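PDB 6UUK: muramoyltetrapeptide carboxypeptidase from Oxalobacter formigenes OXCC13, which probably acts as a serine-type LD-carboxypeptidase of the S66 family, hydrolysing muramoyl tetrapeptides of the bacterial cell wall. Local coordinates for residues E246-P252 against H278-L284; L223-A227 against M258-L262; W204-P210 against P307-P313. All coordinates share one frame; numbering follows the deposited sequence.

Contact 1 of 3, residues E246-P252 against H278-L284; sequences EDIHEHP and HFSEFKL
The two parallel strands of a beta-alpha-beta unit, 242-248 and 273-280, run side by side here, and at their C-terminal ends Glu-246, predicted to belong to the charge relay, meets His-278 and Phe-279. The pairing is loose: Asp-247 N gives a weak hydrogen bond to His-278 O at 3.4 Å, and Phe-279 CA directs its hydrogen at Asp-247 O. The Phe-279 ring lies with one face over the backbone of the other strand, Glu-246 CA sitting 4.0 Å from its centroid in a CH-pi contact. The carboxylate of Glu-246 turns elsewhere, to weak hydrogen bonds with His-316 and Asn-222, in keeping with the predicted relay. Past the strands the backbones stay close, linked by a water that accepts from Glu-250 N and donates weakly to Ser-280 O. Phe-282 brings a ring face to Pro-252 CD. His-251, at the N-cap position of helix 252-264, has CG anti to the backbone N (chi1 -158°), which swings the imidazole back toward 278-284; NE2 is hydrogen-bonded to Asp-288. The Leu-284 and His-251 side chains run at about a right angle, and one methyl touches two residues, CD2 lying 3.3 Å from His-251 NE2 and 3.6 Å from Pro-252 CG.

Contact 2 of 3, residues L223-A227 against M258-L262; sequences LTMLA and MLLQL
Met-258, a selenomethionine, reaches from helix 252-264 across Ala-227 and Leu-223 to Thr-224 on helix 223-228. Its CB rests 3.8 Å from both Ala-227 CB and Leu-223 CG, and the chain, extended beyond CG (chi2 177°, chi3 174°), carries the selenium on to lie 3.6 Å from Thr-224 OG1, with CE beside the threonine methyl. Leu-223 also reaches the far turn of 258-262: its CD1 meets Leu-259 CD2 at 3.8 Å, the two side chains crossing at about a right angle, and also touches Leu-262 CD1. The other methyl of Leu-262, CD2, packs 4.0 Å from Ala-227 CA. The small Ala-227 side chain points toward the partner helix, and its CB touches Gln-261 OE1 at 3.3 Å. The axes of the two short segments come within 9.4 Å and are inclined at 37°.

Further out, Thr-224 OG1 is hydrogen-bonded to Asp-247, which fixes the hydroxyl beside the selenium. Leu-223 and Leu-226 pack on Val-245 of strand 242-248. Gln-261 turns its amide to the dimer interface, where NE2 bonds Ala-230 O and, weakly, Ala-227 O of the second subunit; Ala-227 O here receives the reciprocal weak bond from Gln-261 NE2 of that subunit.

Within the chain, then, the two helices adhere mainly by apolar packing, while Thr-224 OG1 is satisfied by a strand residue and Gln-261 NE2 by the partner subunit.

Contact 3 of 3, residues W204-P210 against P307-P313; sequences WVSKDNP and PVVTGLP
The indole of Trp-204 lies with one face against the backbone of Gly-311 and Leu-312. Leu-312 CA stands over the six-membered ring, 3.9 Å from its centroid and only 10° off the normal, a CH-pi contact; Gly-311 O sits above the same face nearer the five-membered ring, and Pro-313 CD approaches Trp-204 CE3 to 3.5 Å. With CG held between the backbone N and the carbonyl carbon (chi1 65°), the ring is brought round so that NE1 can donate to Thr-310 O at 3.0 Å, the acceptor tilted 20° from the ring plane. Gly-311 adopts backbone angles that call for glycine, and its CA packs 3.8 Å from Ser-206 CB.

Alongside the tryptophan, Thr-310 points its hydroxyl to the loop that follows strand 200-205. Its OG1 shares a hydrogen bond with Ser-206 OG at 2.8 Å, with the proton's owner unresolved. Asn-209 crosses the threonine obliquely and offers OD1 to Thr-310 N at 3.1 Å, the donor standing above the carbonyl plane rather than on a lone pair. Farther along, Pro-210 CD rests 3.5 Å from Val-308 O. Arg-301 of helix 293-303 adds weak hydrogen bonds to Val-308 O and Asp-208 O.

Strands 200-205 and 308-310 are the two outermost of the seven-stranded mixed sheet within the chain, so side chains and a loop here bring its two edges together, consistent with the barrel-like C-terminal domain of S66 LD-carboxypeptidases.

Overall arrangement
All three contacts belong to the seven-stranded mixed sheet and the helices packed on it. Contacts 1 and 2 have centres 14 Å apart and touch directly: Glu-246 O lies 2.7 Å from Leu-223 N, and Phe-279 packs on Leu-223. Their segments alternate along the chain, helix 223-228 leading into strand 242-248, then helix 252-264, then strand 273-280. Contact 3 begins before and ends after both; its centre is about 17 Å from contact 1's and about 20 Å from contact 2's. Strand 308-310 neighbours 273-280, and His-278 packs on Pro-313. Contact 1 holds the predicted relay residue Glu-246, contact 2 lies beside it, and the Leu-312 side chain is about 7 Å from Glu-246's; contacts 1 and 2 both meet the second subunit.

Contact 1 of 3, residues E246-P252 against H278-L284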
loop_
_atom_site.group_PDB
_atom_site.type_symbol
_atom_site.label_atom_id
_atom_site.label_comp_id
_atom_site.label_asym_id
_atom_site.label_seq_id
_atom_site.Cartn_x
_atom_site.Cartn_y
_atom_site.Cartn_z
ATOM N N GLU B 246 -0.648 -4.886 -12.287
ATOM C CA GLU B 246 -2.050 -5.275 -12.340
ATOM C C GLU B 246 -2.580 -5.347 -10.914
ATOM O O GLU B 246 -1.809 -5.425 -9.954
ATOM C CB GLU B 246 -2.244 -6.611 -13.069
ATOM C CG GLU B 246 -1.409 -7.770 -12.532
ATOM C CD GLU B 246 -2.001 -8.403 -11.286
ATOM O OE1 GLU B 246 -1.222 -8.852 -10.419
ATOM O OE2 GLU B 246 -3.243 -8.448 -11.173
ATOM N N ASP B 247 -3.905 -5.327 -10.789
ATOM C CA ASP B 247 -4.545 -5.361 -9.479
ATOM C C ASP B 247 -6.034 -5.625 -9.665
ATOM O O ASP B 247 -6.558 -5.588 -10.781
ATOM C CB ASP B 247 -4.318 -4.056 -8.711
ATOM C CG ASP B 247 -4.042 -4.286 -7.239
ATOM O OD1 ASP B 247 -4.500 -5.315 -6.700
ATOM O OD2 ASP B 247 -3.364 -3.438 -6.622
ATOM N N ILE B 248 -6.710 -5.896 -8.544
ATOM C CA ILE B 248 -8.156 -6.079 -8.507
ATOM C C ILE B 248 -8.697 -5.457 -7.228
ATOM O O ILE B 248 -7.960 -5.199 -6.274
ATOM C CB ILE B 248 -8.578 -7.563 -8.584
ATOM C CG1 ILE B 248 -7.752 -8.405 -7.607
ATOM C CG2 ILE B 248 -8.469 -8.079 -10.010
ATOM C CD1 ILE B 248 -8.284 -9.806 -7.408
ATOM N N HIS B 249 -10.011 -5.226 -7.220
ATOM C CA HIS B 249 -10.728 -4.609 -6.104
ATOM C C HIS B 249 -10.212 -3.212 -5.777
ATOM O O HIS B 249 -10.370 -2.741 -4.646
ATOM C CB HIS B 249 -10.673 -5.480 -4.841
ATOM C CG HIS B 249 -10.836 -6.944 -5.099
ATOM N ND1 HIS B 249 -11.938 -7.473 -5.734
ATOM C CD2 HIS B 249 -10.040 -7.996 -4.789
ATOM C CE1 HIS B 249 -11.811 -8.786 -5.813
ATOM N NE2 HIS B 249 -10.668 -9.128 -5.247
ATOM N N GLU B 250 -9.599 -2.529 -6.741
ATOM C CA GLU B 250 -8.966 -1.238 -6.502
ATOM C C GLU B 250 -9.676 -0.160 -7.305
ATOM O O GLU B 250 -9.770 -0.254 -8.533
ATOM C CB GLU B 250 -7.480 -1.276 -6.868
ATOM C CG GLU B 250 -6.686 -2.338 -6.133
ATOM C CD GLU B 250 -6.784 -2.210 -4.626
ATOM O OE1 GLU B 250 -6.769 -1.069 -4.119
ATOM O OE2 GLU B 250 -6.883 -3.254 -3.948
ATOM N N HIS B 251 -10.171 0.859 -6.609
ATOM C CA HIS B 251 -10.649 2.057 -7.274
ATOM C C HIS B 251 -9.477 2.750 -7.972
ATOM O O HIS B 251 -8.348 2.718 -7.476
ATOM C CB HIS B 251 -11.296 2.997 -6.259
ATOM C CG HIS B 251 -12.251 3.984 -6.857
ATOM N ND1 HIS B 251 -11.836 5.139 -7.484
ATOM C CD2 HIS B 251 -13.604 3.996 -6.906
ATOM C CE1 HIS B 251 -12.890 5.816 -7.903
ATOM N NE2 HIS B 251 -13.976 5.145 -7.563
ATOM N N PRO B 252 -9.715 3.362 -9.138
ATOM C CA PRO B 252 -8.619 4.005 -9.882
ATOM C C PRO B 252 -7.801 5.014 -9.084
ATOM O O PRO B 252 -6.636 5.255 -9.413
ATOM C CB PRO B 252 -9.343 4.686 -11.055
ATOM C CG PRO B 252 -10.825 4.554 -10.765
ATOM C CD PRO B 252 -10.957 3.332 -9.925
ATOM N N HIS B 278 -4.471 -5.968 -16.374
ATOM C CA HIS B 278 -5.893 -5.926 -16.071
ATOM C C HIS B 278 -6.129 -5.306 -14.699
ATOM O O HIS B 278 -5.543 -5.736 -13.701
ATOM C CB HIS B 278 -6.498 -7.329 -16.121
ATOM C CG HIS B 278 -6.770 -7.823 -17.508
ATOM N ND1 HIS B 278 -7.650 -7.194 -18.362
ATOM C CD2 HIS B 278 -6.284 -8.890 -18.186
ATOM C CE1 HIS B 278 -7.691 -7.849 -19.508
ATOM N NE2 HIS B 278 -6.873 -8.882 -19.428
ATOM N N PHE B 279 -6.984 -4.287 -14.659
ATOM C CA PHE B 279 -7.476 -3.687 -13.422
ATOM C C PHE B 279 -8.995 -3.826 -13.468
ATOM O O PHE B 279 -9.694 -2.960 -14.001
ATOM C CB PHE B 279 -7.037 -2.227 -13.285
ATOM C CG PHE B 279 -5.563 -2.055 -13.044
ATOM C CD1 PHE B 279 -5.068 -1.942 -11.756
ATOM C CD2 PHE B 279 -4.675 -2.005 -14.105
ATOM C CE1 PHE B 279 -3.714 -1.781 -11.529
ATOM C CE2 PHE B 279 -3.319 -1.846 -13.886
ATOM C CZ PHE B 279 -2.838 -1.733 -12.595
ATOM N N SER B 280 -9.503 -4.923 -12.918
ATOM C CA SER B 280 -10.900 -5.298 -13.062
ATOM C C SER B 280 -11.642 -5.159 -11.738
ATOM O O SER B 280 -11.047 -4.951 -10.677
ATOM C CB SER B 280 -11.020 -6.732 -13.590
ATOM O OG SER B 280 -10.363 -7.647 -12.731
ATOM N N GLU B 281 -12.970 -5.278 -11.827
ATOM C CA GLU B 281 -13.879 -5.221 -10.682
ATOM C C GLU B 281 -13.719 -3.902 -9.921
ATOM O O GLU B 281 -13.154 -3.831 -8.828
ATOM C CB GLU B 281 -13.667 -6.428 -9.761
ATOM C CG GLU B 281 -14.027 -7.744 -10.420
ATOM C CD GLU B 281 -13.855 -8.925 -9.495
ATOM O OE1 GLU B 281 -13.196 -8.771 -8.448
ATOM O OE2 GLU B 281 -14.385 -10.009 -9.817
ATOM N N PHE B 282 -14.245 -2.851 -10.540
ATOM C CA PHE B 282 -14.236 -1.521 -9.960
ATOM C C PHE B 282 -15.566 -1.245 -9.271
ATOM O O PHE B 282 -16.496 -2.055 -9.303
ATOM C CB PHE B 282 -13.966 -0.463 -11.029
ATOM C CG PHE B 282 -12.547 -0.424 -11.498
ATOM C CD1 PHE B 282 -11.597 -1.268 -10.949
ATOM C CD2 PHE B 282 -12.158 0.470 -12.480
ATOM C CE1 PHE B 282 -10.290 -1.229 -11.380
ATOM C CE2 PHE B 282 -10.853 0.515 -12.912
ATOM C CZ PHE B 282 -9.917 -0.333 -12.361
ATOM N N LYS B 283 -15.652 -0.070 -8.652
ATOM C CA LYS B 283 -16.904 0.407 -8.079
ATOM C C LYS B 283 -16.971 1.932 -8.082
ATOM O O LYS B 283 -16.851 2.566 -7.028
ATOM C CB LYS B 283 -17.084 -0.126 -6.660
ATOM C CG LYS B 283 -17.938 -1.380 -6.572
ATOM C CD LYS B 283 -19.374 -1.100 -6.999
ATOM C CE LYS B 283 -20.218 -2.362 -6.976
ATOM N NZ LYS B 283 -20.284 -2.948 -5.615
ATOM N N LEU B 284 -17.174 2.534 -9.253
ATOM C CA LEU B 284 -17.270 3.982 -9.330
ATOM C C LEU B 284 -18.654 4.450 -8.886
ATOM O O LEU B 284 -19.613 3.676 -8.825
ATOM C CB LEU B 284 -16.976 4.461 -10.748
ATOM C CG LEU B 284 -15.714 3.930 -11.434
ATOM C CD1 LEU B 284 -15.688 4.348 -12.896
ATOM C CD2 LEU B 284 -14.470 4.421 -10.721
HETATM O O HOH W 1 -8.325 -3.059 -9.734
#

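Contact 2 of 3, residues L223-A227 against M258-L262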
loop_
_atom_site.group_PDB
_atom_site.type_symbol
_atom_site.label_atom_id
_atom_site.label_comp_id
_atom_site.label_asym_id
_atom_site.label_seq_id
_atom_site.Cartn_x
_atom_site.Cartn_y
_atom_site.Cartn_z
ATOM N N LEU B 223 0.241 -4.709 -8.291
ATOM C CA LEU B 223 0.531 -3.323 -7.933
ATOM C C LEU B 223 0.602 -3.138 -6.422
ATOM O O LEU B 223 1.431 -2.367 -5.925
ATOM C CB LEU B 223 -0.520 -2.394 -8.539
ATOM C CG LEU B 223 -0.364 -0.905 -8.222
ATOM C CD1 LEU B 223 0.984 -0.389 -8.705
ATOM C CD2 LEU B 223 -1.499 -0.102 -8.832
ATOM N N THR B 224 -0.260 -3.831 -5.675
ATOM C CA THR B 224 -0.249 -3.695 -4.222
ATOM C C THR B 224 1.031 -4.266 -3.624
ATOM O O THR B 224 1.576 -3.713 -2.661
ATOM C CB THR B 224 -1.477 -4.378 -3.619
ATOM O OG1 THR B 224 -2.666 -3.830 -4.205
ATOM C CG2 THR B 224 -1.525 -4.170 -2.112
HETATM N N MSE B 225 1.532 -5.361 -4.187
HETATM C CA MSE B 225 2.739 -5.997 -3.675
HETATM C C MSE B 225 3.991 -5.230 -4.088
HETATM O O MSE B 225 5.004 -5.260 -3.391
HETATM C CB MSE B 225 2.822 -7.446 -4.158
HETATM C CG MSE B 225 1.539 -8.229 -3.945
HETATM SE SE MSE B 225 0.904 -8.143 -2.103
HETATM C CE MSE B 225 -0.914 -8.793 -2.382
ATOM N N LEU B 226 3.917 -4.539 -5.228
ATOM C CA LEU B 226 5.045 -3.727 -5.674
ATOM C C LEU B 226 5.158 -2.443 -4.862
ATOM O O LEU B 226 6.257 -2.058 -4.447
ATOM C CB LEU B 226 4.915 -3.415 -7.165
ATOM C CG LEU B 226 5.220 -4.574 -8.116
ATOM C CD1 LEU B 226 5.022 -4.152 -9.562
ATOM C CD2 LEU B 226 6.633 -5.087 -7.893
ATOM N N ALA B 227 4.032 -1.761 -4.630
ATOM C CA ALA B 227 4.047 -0.598 -3.748
ATOM C C ALA B 227 4.412 -0.994 -2.324
ATOM O O ALA B 227 4.995 -0.193 -1.584
ATOM C CB ALA B 227 2.691 0.104 -3.779
HETATM N N MSE B 258 -0.821 4.167 -5.508
HETATM C CA MSE B 258 0.299 3.235 -5.465
HETATM C C MSE B 258 1.280 3.484 -6.607
HETATM O O MSE B 258 2.476 3.222 -6.476
HETATM C CB MSE B 258 -0.208 1.794 -5.501
HETATM C CG MSE B 258 -0.980 1.397 -4.254
HETATM SE SE MSE B 258 -1.716 -0.403 -4.338
HETATM C CE MSE B 258 -2.396 -0.532 -2.515
ATOM N N LEU B 259 0.769 3.993 -7.731
ATOM C CA LEU B 259 1.654 4.386 -8.822
ATOM C C LEU B 259 2.449 5.636 -8.472
ATOM O O LEU B 259 3.574 5.808 -8.954
ATOM C CB LEU B 259 0.850 4.607 -10.104
ATOM C CG LEU B 259 0.330 3.351 -10.808
ATOM C CD1 LEU B 259 -0.533 3.724 -12.002
ATOM C CD2 LEU B 259 1.483 2.456 -11.233
ATOM N N LEU B 260 1.887 6.516 -7.640
ATOM C CA LEU B 260 2.636 7.683 -7.190
ATOM C C LEU B 260 3.736 7.299 -6.210
ATOM O O LEU B 260 4.787 7.950 -6.178
ATOM C CB LEU B 260 1.695 8.709 -6.558
ATOM C CG LEU B 260 0.885 9.571 -7.528
ATOM C CD1 LEU B 260 0.021 10.566 -6.771
ATOM C CD2 LEU B 260 1.808 10.290 -8.502
ATOM N N GLN B 261 3.517 6.256 -5.406
ATOM C CA GLN B 261 4.573 5.783 -4.517
ATOM C C GLN B 261 5.748 5.237 -5.314
ATOM O O GLN B 261 6.910 5.496 -4.980
ATOM C CB GLN B 261 4.029 4.719 -3.565
ATOM C CG GLN B 261 5.066 4.187 -2.586
ATOM C CD GLN B 261 4.481 3.214 -1.584
ATOM O OE1 GLN B 261 3.392 2.677 -1.786
ATOM N NE2 GLN B 261 5.200 2.985 -0.492
ATOM N N LEU B 262 5.466 4.481 -6.377
ATOM C CA LEU B 262 6.530 4.018 -7.260
ATOM C C LEU B 262 7.171 5.159 -8.037
ATOM O O LEU B 262 8.314 5.020 -8.484
ATOM C CB LEU B 262 5.991 2.968 -8.232
ATOM C CG LEU B 262 5.305 1.760 -7.593
ATOM C CD1 LEU B 262 4.827 0.783 -8.656
ATOM C CD2 LEU B 262 6.233 1.072 -6.603
#

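Contact 3 of 3, residues W204-P210 against P307-P313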
loop_
_atom_site.group_PDB
_atom_site.type_symbol
_atom_site.label_atom_id
_atom_site.label_comp_id
_atom_site.label_asym_id
_atom_site.label_seq_id
_atom_site.Cartn_x
_atom_site.Cartn_y
_atom_site.Cartn_z
ATOM N N TRP B 204 -1.966 -7.732 -28.462
ATOM C CA TRP B 204 -3.304 -7.351 -28.039
ATOM C C TRP B 204 -3.690 -6.045 -28.718
ATOM O O TRP B 204 -2.863 -5.375 -29.342
ATOM C CB TRP B 204 -3.397 -7.225 -26.514
ATOM C CG TRP B 204 -2.567 -6.118 -25.934
ATOM C CD1 TRP B 204 -2.919 -4.803 -25.820
ATOM C CD2 TRP B 204 -1.254 -6.231 -25.373
ATOM N NE1 TRP B 204 -1.904 -4.092 -25.228
ATOM C CE2 TRP B 204 -0.871 -4.944 -24.944
ATOM C CE3 TRP B 204 -0.363 -7.293 -25.196
ATOM C CZ2 TRP B 204 0.363 -4.693 -24.347
ATOM C CZ3 TRP B 204 0.862 -7.041 -24.603
ATOM C CH2 TRP B 204 1.214 -5.751 -24.187
ATOM N N VAL B 205 -4.964 -5.689 -28.584
ATOM C CA VAL B 205 -5.520 -4.479 -29.178
ATOM C C VAL B 205 -5.892 -3.527 -28.051
ATOM O O VAL B 205 -6.671 -3.884 -27.158
ATOM C CB VAL B 205 -6.737 -4.789 -30.064
ATOM N N SER B 206 -5.336 -2.319 -28.092
ATOM C CA SER B 206 -5.637 -1.293 -27.102
ATOM C C SER B 206 -5.472 0.069 -27.755
ATOM O O SER B 206 -4.435 0.345 -28.366
ATOM C CB SER B 206 -4.729 -1.418 -25.876
ATOM O OG SER B 206 -5.016 -0.410 -24.923
ATOM N N LYS B 207 -6.488 0.914 -27.618
ATOM C CA LYS B 207 -6.528 2.197 -28.301
ATOM C C LYS B 207 -5.861 3.288 -27.463
ATOM O O LYS B 207 -5.595 3.121 -26.271
ATOM C CB LYS B 207 -7.974 2.580 -28.616
ATOM C CG LYS B 207 -8.744 1.516 -29.382
ATOM C CD LYS B 207 -10.235 1.815 -29.394
ATOM C CE LYS B 207 -10.527 3.159 -30.038
ATOM N NZ LYS B 207 -10.093 3.199 -31.461
ATOM N N ASP B 208 -5.586 4.416 -28.122
ATOM C CA ASP B 208 -5.069 5.624 -27.474
ATOM C C ASP B 208 -3.727 5.384 -26.786
ATOM O O ASP B 208 -3.398 6.046 -25.799
ATOM C CB ASP B 208 -6.085 6.194 -26.478
ATOM C CG ASP B 208 -7.436 6.456 -27.111
ATOM O OD1 ASP B 208 -7.479 6.748 -28.325
ATOM O OD2 ASP B 208 -8.457 6.369 -26.396
ATOM N N ASN B 209 -2.941 4.441 -27.300
ATOM C CA ASN B 209 -1.636 4.225 -26.699
ATOM C C ASN B 209 -0.536 4.829 -27.565
ATOM O O ASN B 209 -0.634 4.826 -28.796
ATOM C CB ASN B 209 -1.367 2.730 -26.502
ATOM C CG ASN B 209 -2.010 2.187 -25.242
ATOM O OD1 ASN B 209 -1.969 2.819 -24.188
ATOM N ND2 ASN B 209 -2.613 1.010 -25.346
ATOM N N PRO B 210 0.515 5.361 -26.946
ATOM C CA PRO B 210 1.607 5.953 -27.723
ATOM C C PRO B 210 2.377 4.897 -28.502
ATOM O O PRO B 210 2.372 3.710 -28.173
ATOM C CB PRO B 210 2.491 6.607 -26.656
ATOM C CG PRO B 210 2.209 5.830 -25.415
ATOM C CD PRO B 210 0.756 5.454 -25.496
ATOM N N PRO B 307 6.664 6.452 -21.307
ATOM C CA PRO B 307 5.386 6.129 -21.953
ATOM C C PRO B 307 4.640 5.042 -21.197
ATOM O O PRO B 307 5.236 4.093 -20.682
ATOM C CB PRO B 307 5.806 5.656 -23.348
ATOM C CG PRO B 307 7.198 5.150 -23.165
ATOM C CD PRO B 307 7.817 6.043 -22.127
ATOM N N VAL B 308 3.320 5.190 -21.137
ATOM C CA VAL B 308 2.442 4.243 -20.457
ATOM C C VAL B 308 1.616 3.524 -21.514
ATOM O O VAL B 308 0.866 4.159 -22.266
ATOM C CB VAL B 308 1.540 4.943 -19.430
ATOM C CG1 VAL B 308 0.638 3.930 -18.742
ATOM C CG2 VAL B 308 2.382 5.695 -18.411
ATOM N N VAL B 309 1.750 2.202 -21.569
ATOM C CA VAL B 309 1.057 1.366 -22.542
ATOM C C VAL B 309 0.044 0.506 -21.802
ATOM O O VAL B 309 0.376 -0.119 -20.786
ATOM C CB VAL B 309 2.045 0.496 -23.339
ATOM C CG1 VAL B 309 1.300 -0.428 -24.287
ATOM C CG2 VAL B 309 3.025 1.374 -24.102
ATOM N N THR B 310 -1.186 0.475 -22.303
ATOM C CA THR B 310 -2.269 -0.278 -21.690
ATOM C C THR B 310 -2.683 -1.438 -22.587
ATOM O O THR B 310 -2.264 -1.548 -23.742
ATOM C CB THR B 310 -3.475 0.627 -21.410
ATOM O OG1 THR B 310 -4.084 1.011 -22.651
ATOM C CG2 THR B 310 -3.038 1.875 -20.661
ATOM N N GLY B 311 -3.518 -2.314 -22.032
ATOM C CA GLY B 311 -4.068 -3.431 -22.768
ATOM C C GLY B 311 -3.413 -4.771 -22.512
ATOM O O GLY B 311 -3.824 -5.764 -23.124
ATOM N N LEU B 312 -2.414 -4.833 -21.638
ATOM C CA LEU B 312 -1.736 -6.087 -21.340
ATOM C C LEU B 312 -2.730 -7.105 -20.792
ATOM O O LEU B 312 -3.367 -6.843 -19.759
ATOM C CB LEU B 312 -0.611 -5.857 -20.334
ATOM C CG LEU B 312 0.193 -7.084 -19.894
ATOM C CD1 LEU B 312 1.002 -7.651 -21.051
ATOM C CD2 LEU B 312 1.099 -6.741 -18.722
ATOM N N PRO B 313 -2.898 -8.263 -21.436
ATOM C CA PRO B 313 -3.881 -9.255 -20.956
ATOM C C PRO B 313 -3.322 -10.109 -19.826
ATOM O O PRO B 313 -3.059 -11.309 -19.957
ATOM C CB PRO B 313 -4.180 -10.059 -22.227
ATOM C CG PRO B 313 -2.970 -9.875 -23.123
ATOM C CD PRO B 313 -2.098 -8.785 -22.555
#